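Local atomic coordinates of pesticidal crystal protein Cry2Aa (Bacillus thuringiensis serovar kurstaki, PDB entry 1I5P), a protein that binds midgut epithelial cells of dipteran and lepidopteran larvae and promotes their colloid-osmotic lysis, acting as an insecticidal delta-endotoxin. Residues V113-I124 / M153-F164. Numbering follows the deposited sequence.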
ATOM      1  N   VAL A 113     -14.044  17.137  20.194  1.00 23.53           N
ATOM      2  CA  VAL A 113     -12.947  16.326  19.684  1.00 21.88           C
ATOM      3  C   VAL A 113     -11.691  16.630  20.493  1.00 21.48           C
ATOM      4  O   VAL A 113     -11.000  15.719  20.950  1.00 21.15           O
ATOM      5  CB  VAL A 113     -12.675  16.623  18.190  1.00 21.38           C
ATOM      6  CG1 VAL A 113     -11.263  16.188  17.812  1.00 17.59           C
ATOM      7  CG2 VAL A 113     -13.699  15.900  17.328  1.00 19.44           C
ATOM      8  N   ASN A 114     -11.402  17.913  20.673  1.00 20.88           N
ATOM      9  CA  ASN A 114     -10.225  18.323  21.436  1.00 22.72           C
ATOM     10  C   ASN A 114     -10.240  17.817  22.874  1.00 22.42           C
ATOM     11  O   ASN A 114      -9.199  17.459  23.416  1.00 21.98           O
ATOM     12  CB  ASN A 114     -10.099  19.840  21.448  1.00 23.18           C
ATOM     13  CG  ASN A 114      -9.375  20.370  20.241  1.00 24.57           C
ATOM     14  OD1 ASN A 114      -8.405  19.776  19.779  1.00 28.61           O
ATOM     15  ND2 ASN A 114      -9.825  21.511  19.734  1.00 23.53           N
ATOM     16  N   ALA A 115     -11.418  17.792  23.487  1.00 21.33           N
ATOM     17  CA  ALA A 115     -11.539  17.309  24.859  1.00 23.49           C
ATOM     18  C   ALA A 115     -11.300  15.804  24.872  1.00 23.05           C
ATOM     19  O   ALA A 115     -10.681  15.265  25.795  1.00 24.18           O
ATOM     20  CB  ALA A 115     -12.932  17.638  25.417  1.00 18.61           C
ATOM     21  N   GLU A 116     -11.790  15.131  23.837  1.00 22.12           N
ATOM     22  CA  GLU A 116     -11.623  13.692  23.717  1.00 23.30           C
ATOM     23  C   GLU A 116     -10.167  13.316  23.465  1.00 23.31           C
ATOM     24  O   GLU A 116      -9.719  12.259  23.905  1.00 24.70           O
ATOM     25  CB  GLU A 116     -12.503  13.142  22.593  1.00 23.28           C
ATOM     26  CG  GLU A 116     -13.990  13.182  22.884  1.00 25.98           C
ATOM     27  CD  GLU A 116     -14.350  12.471  24.177  1.00 28.69           C
ATOM     28  OE1 GLU A 116     -13.565  11.605  24.621  1.00 31.54           O
ATOM     29  OE2 GLU A 116     -15.423  12.770  24.745  1.00 27.53           O
ATOM     30  N   LEU A 117      -9.429  14.167  22.757  1.00 23.80           N
ATOM     31  CA  LEU A 117      -8.020  13.880  22.492  1.00 23.09           C
ATOM     32  C   LEU A 117      -7.253  13.943  23.803  1.00 22.25           C
ATOM     33  O   LEU A 117      -6.362  13.131  24.062  1.00 21.42           O
ATOM     34  CB  LEU A 117      -7.421  14.884  21.500  1.00 20.71           C
ATOM     35  CG  LEU A 117      -7.796  14.741  20.017  1.00 20.83           C
ATOM     36  CD1 LEU A 117      -7.099  15.826  19.218  1.00 20.09           C
ATOM     37  CD2 LEU A 117      -7.395  13.367  19.501  1.00 18.30           C
ATOM     38  N   ILE A 118      -7.609  14.921  24.625  1.00 21.92           N
ATOM     39  CA  ILE A 118      -6.980  15.101  25.921  1.00 21.34           C
ATOM     40  C   ILE A 118      -7.301  13.917  26.827  1.00 20.54           C
ATOM     41  O   ILE A 118      -6.419  13.382  27.501  1.00 23.72           O
ATOM     42  CB  ILE A 118      -7.472  16.412  26.585  1.00 22.09           C
ATOM     43  CG1 ILE A 118      -6.870  17.614  25.854  1.00 21.61           C
ATOM     44  CG2 ILE A 118      -7.101  16.433  28.061  1.00 19.92           C
ATOM     45  CD1 ILE A 118      -7.500  18.940  26.223  1.00 22.56           C
ATOM     46  N   GLY A 119      -8.562  13.503  26.829  1.00 20.66           N
ATOM     47  CA  GLY A 119      -8.972  12.394  27.674  1.00 21.32           C
ATOM     48  C   GLY A 119      -8.363  11.067  27.269  1.00 22.34           C
ATOM     49  O   GLY A 119      -7.956  10.263  28.116  1.00 21.20           O
ATOM     50  N   LEU A 120      -8.314  10.837  25.962  1.00 20.85           N
ATOM     51  CA  LEU A 120      -7.751   9.617  25.408  1.00 20.64           C
ATOM     52  C   LEU A 120      -6.289   9.524  25.851  1.00 20.78           C
ATOM     53  O   LEU A 120      -5.852   8.510  26.401  1.00 19.99           O
ATOM     54  CB  LEU A 120      -7.853   9.665  23.882  1.00 20.72           C
ATOM     55  CG  LEU A 120      -7.867   8.362  23.088  1.00 21.99           C
ATOM     56  CD1 LEU A 120      -8.897   7.397  23.670  1.00 21.16           C
ATOM     57  CD2 LEU A 120      -8.196   8.668  21.634  1.00 21.89           C
ATOM     58  N   GLN A 121      -5.543  10.596  25.611  1.00 19.70           N
ATOM     59  CA  GLN A 121      -4.137  10.660  25.996  1.00 20.58           C
ATOM     60  C   GLN A 121      -3.966  10.365  27.489  1.00 20.13           C
ATOM     61  O   GLN A 121      -3.125   9.560  27.876  1.00 18.96           O
ATOM     62  CB  GLN A 121      -3.576  12.049  25.665  1.00 20.39           C
ATOM     63  CG  GLN A 121      -2.157  12.316  26.146  1.00 27.91           C
ATOM     64  CD  GLN A 121      -2.083  12.651  27.624  1.00 28.52           C
ATOM     65  OE1 GLN A 121      -2.810  13.515  28.115  1.00 30.21           O
ATOM     66  NE2 GLN A 121      -1.200  11.968  28.339  1.00 32.14           N
ATOM     67  N   ALA A 122      -4.778  11.014  28.320  1.00 19.87           N
ATOM     68  CA  ALA A 122      -4.703  10.834  29.768  1.00 19.32           C
ATOM     69  C   ALA A 122      -5.051   9.421  30.222  1.00 18.36           C
ATOM     70  O   ALA A 122      -4.294   8.784  30.955  1.00 17.84           O
ATOM     71  CB  ALA A 122      -5.621  11.833  30.465  1.00 19.52           C
ATOM     72  N   ASN A 123      -6.215   8.945  29.797  1.00 18.95           N
ATOM     73  CA  ASN A 123      -6.683   7.620  30.162  1.00 17.48           C
ATOM     74  C   ASN A 123      -5.684   6.530  29.787  1.00 19.09           C
ATOM     75  O   ASN A 123      -5.430   5.617  30.569  1.00 19.04           O
ATOM     76  CB  ASN A 123      -8.023   7.350  29.482  1.00 18.20           C
ATOM     77  CG  ASN A 123      -9.123   8.267  29.981  1.00 20.14           C
ATOM     78  OD1 ASN A 123     -10.202   8.327  29.398  1.00 20.02           O
ATOM     79  ND2 ASN A 123      -8.855   8.981  31.075  1.00 17.98           N
ATOM     80  N   ILE A 124      -5.125   6.626  28.586  1.00 18.67           N
ATOM     81  CA  ILE A 124      -4.157   5.642  28.119  1.00 17.94           C
ATOM     82  C   ILE A 124      -2.870   5.691  28.932  1.00 17.27           C
ATOM     83  O   ILE A 124      -2.289   4.649  29.241  1.00 13.73           O
ATOM     84  CB  ILE A 124      -3.806   5.854  26.633  1.00 17.47           C
ATOM     85  CG1 ILE A 124      -5.038   5.565  25.764  1.00 18.49           C
ATOM     86  CG2 ILE A 124      -2.639   4.961  26.245  1.00 16.24           C
ATOM     87  CD1 ILE A 124      -4.839   5.857  24.287  1.00 13.01           C
ATOM     88  N   MET A 153     -10.156   0.965  31.347  1.00 19.34           N
ATOM     89  CA  MET A 153      -9.615   1.470  30.090  1.00 19.55           C
ATOM     90  C   MET A 153     -10.503   1.061  28.917  1.00 19.47           C
ATOM     91  O   MET A 153     -10.786   1.870  28.030  1.00 17.65           O
ATOM     92  CB  MET A 153      -8.194   0.932  29.881  1.00 20.77           C
ATOM     93  CG  MET A 153      -7.486   1.460  28.639  1.00 20.48           C
ATOM     94  SD  MET A 153      -7.144   3.231  28.701  1.00 24.47           S
ATOM     95  CE  MET A 153      -8.448   3.895  27.662  1.00 25.84           C
ATOM     96  N   GLN A 154     -10.943  -0.196  28.926  1.00 18.05           N
ATOM     97  CA  GLN A 154     -11.790  -0.720  27.862  1.00 19.90           C
ATOM     98  C   GLN A 154     -13.059   0.095  27.717  1.00 21.57           C
ATOM     99  O   GLN A 154     -13.448   0.468  26.606  1.00 20.46           O
ATOM    100  CB  GLN A 154     -12.153  -2.185  28.138  1.00 21.00           C
ATOM    101  CG  GLN A 154     -13.334  -2.725  27.315  1.00 21.06           C
ATOM    102  CD  GLN A 154     -13.036  -2.910  25.825  1.00 22.56           C
ATOM    103  OE1 GLN A 154     -13.914  -3.306  25.053  1.00 25.93           O
ATOM    104  NE2 GLN A 154     -11.802  -2.633  25.421  1.00 17.64           N
ATOM    105  N   GLN A 155     -13.708   0.366  28.844  1.00 20.79           N
ATOM    106  CA  GLN A 155     -14.944   1.130  28.829  1.00 20.96           C
ATOM    107  C   GLN A 155     -14.664   2.560  28.394  1.00 19.88           C
ATOM    108  O   GLN A 155     -15.471   3.171  27.697  1.00 19.98           O
ATOM    109  CB  GLN A 155     -15.594   1.110  30.212  1.00 21.22           C
ATOM    110  CG  GLN A 155     -16.958   1.777  30.254  1.00 22.96           C
ATOM    111  CD  GLN A 155     -17.912   1.205  29.228  1.00 23.62           C
ATOM    112  OE1 GLN A 155     -18.161  -0.000  29.201  1.00 26.79           O
ATOM    113  NE2 GLN A 155     -18.451   2.069  28.372  1.00 24.07           N
ATOM    114  N   LEU A 156     -13.516   3.094  28.800  1.00 19.21           N
ATOM    115  CA  LEU A 156     -13.156   4.452  28.419  1.00 19.73           C
ATOM    116  C   LEU A 156     -12.946   4.546  26.908  1.00 20.75           C
ATOM    117  O   LEU A 156     -13.284   5.554  26.293  1.00 21.00           O
ATOM    118  CB  LEU A 156     -11.897   4.899  29.172  1.00 20.14           C
ATOM    119  CG  LEU A 156     -12.146   5.217  30.652  1.00 21.56           C
ATOM    120  CD1 LEU A 156     -10.830   5.432  31.375  1.00 18.46           C
ATOM    121  CD2 LEU A 156     -13.035   6.457  30.763  1.00 17.92           C
ATOM    122  N   PHE A 157     -12.393   3.493  26.311  1.00 20.21           N
ATOM    123  CA  PHE A 157     -12.172   3.471  24.867  1.00 20.30           C
ATOM    124  C   PHE A 157     -13.524   3.506  24.151  1.00 19.94           C
ATOM    125  O   PHE A 157     -13.707   4.225  23.166  1.00 19.14           O
ATOM    126  CB  PHE A 157     -11.415   2.203  24.460  1.00 16.81           C
ATOM    127  CG  PHE A 157      -9.922   2.380  24.375  1.00 15.44           C
ATOM    128  CD1 PHE A 157      -9.066   1.474  24.997  1.00 15.55           C
ATOM    129  CD2 PHE A 157      -9.369   3.421  23.634  1.00 13.77           C
ATOM    130  CE1 PHE A 157      -7.679   1.597  24.882  1.00 14.79           C
ATOM    131  CE2 PHE A 157      -7.987   3.555  23.510  1.00 14.57           C
ATOM    132  CZ  PHE A 157      -7.138   2.638  24.135  1.00 13.87           C
ATOM    133  N   LEU A 158     -14.464   2.713  24.656  1.00 18.51           N
ATOM    134  CA  LEU A 158     -15.801   2.631  24.089  1.00 19.21           C
ATOM    135  C   LEU A 158     -16.557   3.954  24.195  1.00 19.14           C
ATOM    136  O   LEU A 158     -17.393   4.264  23.349  1.00 17.04           O
ATOM    137  CB  LEU A 158     -16.595   1.526  24.789  1.00 18.75           C
ATOM    138  CG  LEU A 158     -16.052   0.103  24.644  1.00 16.93           C
ATOM    139  CD1 LEU A 158     -16.951  -0.867  25.404  1.00 16.24           C
ATOM    140  CD2 LEU A 158     -15.989  -0.271  23.169  1.00 15.67           C
ATOM    141  N   ASN A 159     -16.261   4.731  25.234  1.00 20.44           N
ATOM    142  CA  ASN A 159     -16.925   6.016  25.433  1.00 22.25           C
ATOM    143  C   ASN A 159     -16.339   7.121  24.570  1.00 22.42           C
ATOM    144  O   ASN A 159     -17.040   8.060  24.199  1.00 23.19           O
ATOM    145  CB  ASN A 159     -16.830   6.465  26.891  1.00 22.61           C
ATOM    146  CG  ASN A 159     -17.610   5.576  27.829  1.00 22.58           C
ATOM    147  OD1 ASN A 159     -18.357   4.699  27.398  1.00 22.72           O
ATOM    148  ND2 ASN A 159     -17.450   5.808  29.125  1.00 23.94           N
ATOM    149  N   ARG A 160     -15.057   7.012  24.248  1.00 21.15           N
ATOM    150  CA  ARG A 160     -14.412   8.052  23.464  1.00 19.14           C
ATOM    151  C   ARG A 160     -14.396   7.893  21.944  1.00 18.43           C
ATOM    152  O   ARG A 160     -14.639   8.857  21.225  1.00 17.62           O
ATOM    153  CB  ARG A 160     -12.988   8.263  23.978  1.00 19.19           C
ATOM    154  CG  ARG A 160     -12.925   8.635  25.454  1.00 21.28           C
ATOM    155  CD  ARG A 160     -11.606   9.296  25.797  1.00 21.42           C
ATOM    156  NE  ARG A 160     -11.450   9.528  27.232  1.00 22.72           N
ATOM    157  CZ  ARG A 160     -11.958  10.562  27.897  1.00 24.80           C
ATOM    158  NH1 ARG A 160     -12.666  11.488  27.266  1.00 20.57           N
ATOM    159  NH2 ARG A 160     -11.747  10.674  29.199  1.00 24.01           N
ATOM    160  N   LEU A 161     -14.121   6.690  21.450  1.00 16.08           N
ATOM    161  CA  LEU A 161     -14.054   6.478  20.003  1.00 17.32           C
ATOM    162  C   LEU A 161     -15.227   7.052  19.198  1.00 16.07           C
ATOM    163  O   LEU A 161     -15.016   7.703  18.171  1.00 16.49           O
ATOM    164  CB  LEU A 161     -13.891   4.984  19.686  1.00 15.59           C
ATOM    165  CG  LEU A 161     -12.623   4.223  20.126  1.00 18.93           C
ATOM    166  CD1 LEU A 161     -12.016   3.544  18.914  1.00 14.64           C
ATOM    167  CD2 LEU A 161     -11.597   5.149  20.780  1.00 18.49           C
ATOM    168  N   PRO A 162     -16.472   6.825  19.652  1.00 17.08           N
ATOM    169  CA  PRO A 162     -17.633   7.344  18.927  1.00 16.16           C
ATOM    170  C   PRO A 162     -17.560   8.832  18.640  1.00 15.32           C
ATOM    171  O   PRO A 162     -18.125   9.310  17.657  1.00 16.28           O
ATOM    172  CB  PRO A 162     -18.795   6.967  19.841  1.00 16.67           C
ATOM    173  CG  PRO A 162     -18.331   5.657  20.404  1.00 18.54           C
ATOM    174  CD  PRO A 162     -16.908   6.004  20.795  1.00 15.85           C
ATOM    175  N   GLN A 163     -16.851   9.569  19.482  1.00 15.77           N
ATOM    176  CA  GLN A 163     -16.736  11.004  19.283  1.00 17.06           C
ATOM    177  C   GLN A 163     -15.904  11.372  18.065  1.00 18.37           C
ATOM    178  O   GLN A 163     -15.806  12.543  17.708  1.00 17.47           O
ATOM    179  CB  GLN A 163     -16.156  11.653  20.532  1.00 19.67           C
ATOM    180  CG  GLN A 163     -17.078  11.520  21.728  1.00 20.98           C
ATOM    181  CD  GLN A 163     -18.495  11.966  21.405  1.00 23.79           C
ATOM    182  OE1 GLN A 163     -18.731  13.128  21.067  1.00 23.06           O
ATOM    183  NE2 GLN A 163     -19.445  11.041  21.504  1.00 23.34           N
ATOM    184  N   PHE A 164     -15.296  10.377  17.428  1.00 16.23           N
ATOM    185  CA  PHE A 164     -14.508  10.640  16.231  1.00 18.27           C
ATOM    186  C   PHE A 164     -15.271  10.105  15.031  1.00 17.85           C
ATOM    187  O   PHE A 164     -14.709   9.934  13.950  1.00 15.89           O
ATOM    188  CB  PHE A 164     -13.129   9.974  16.317  1.00 16.75           C
ATOM    189  CG  PHE A 164     -12.287  10.483  17.451  1.00 18.20           C
ATOM    190  CD1 PHE A 164     -12.167   9.751  18.622  1.00 16.95           C
ATOM    191  CD2 PHE A 164     -11.659  11.721  17.367  1.00 19.04           C
ATOM    192  CE1 PHE A 164     -11.434  10.241  19.701  1.00 18.38           C
ATOM    193  CE2 PHE A 164     -10.923  12.225  18.442  1.00 19.43           C
ATOM    194  CZ  PHE A 164     -10.815  11.481  19.611  1.00 18.54           C
TER
HETATM  195  O   HOH W   1     -16.793  10.767  25.651  1.00 29.82           O
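Arg160 lies as a knob in a hole formed by Glu116, Gly119, Leu120 and Asn123, joining two neighbouring helices of the N-terminal helical bundle of this three-domain toxin; the axes of helix segments 113-124 and 153-160 approach to 10.5 Å and run antiparallel at 168°. Its chain runs extended from CG to NE, and the turn at the last torsion (chi4 -82°) sets the guanidinium face over Gly119, whose CA is 3.5 Å above the plane; a glycine lets the group come this close. Along one guanidinium edge, Arg160 NE and NH2 grip Asn123 OD1 side-on, each at 2.8 Å, both from the same face of the amide. From another side of the group, NH1 makes a salt bridge to Glu116 OE1, a fairly straight bond (162°) that lies near the guanidinium plane but meets the carboxylate from above its own. Deeper in, Leu120 divides its methyls: CD1 is 4.0 Å from Phe157 CE2, while CD2 turns to the Phe164 ring, which Val113 and Leu117 also border. His184 and Phe187 of helix 170-193 pack against Phe157, tying the pair into the bundle. In the second shell, Arg112 pairs with the other carboxylate oxygen of Glu116, probably steadying the acid's charge. A water donates to Glu116 OE2 at 2.6 Å and to the backbone O of Asn159.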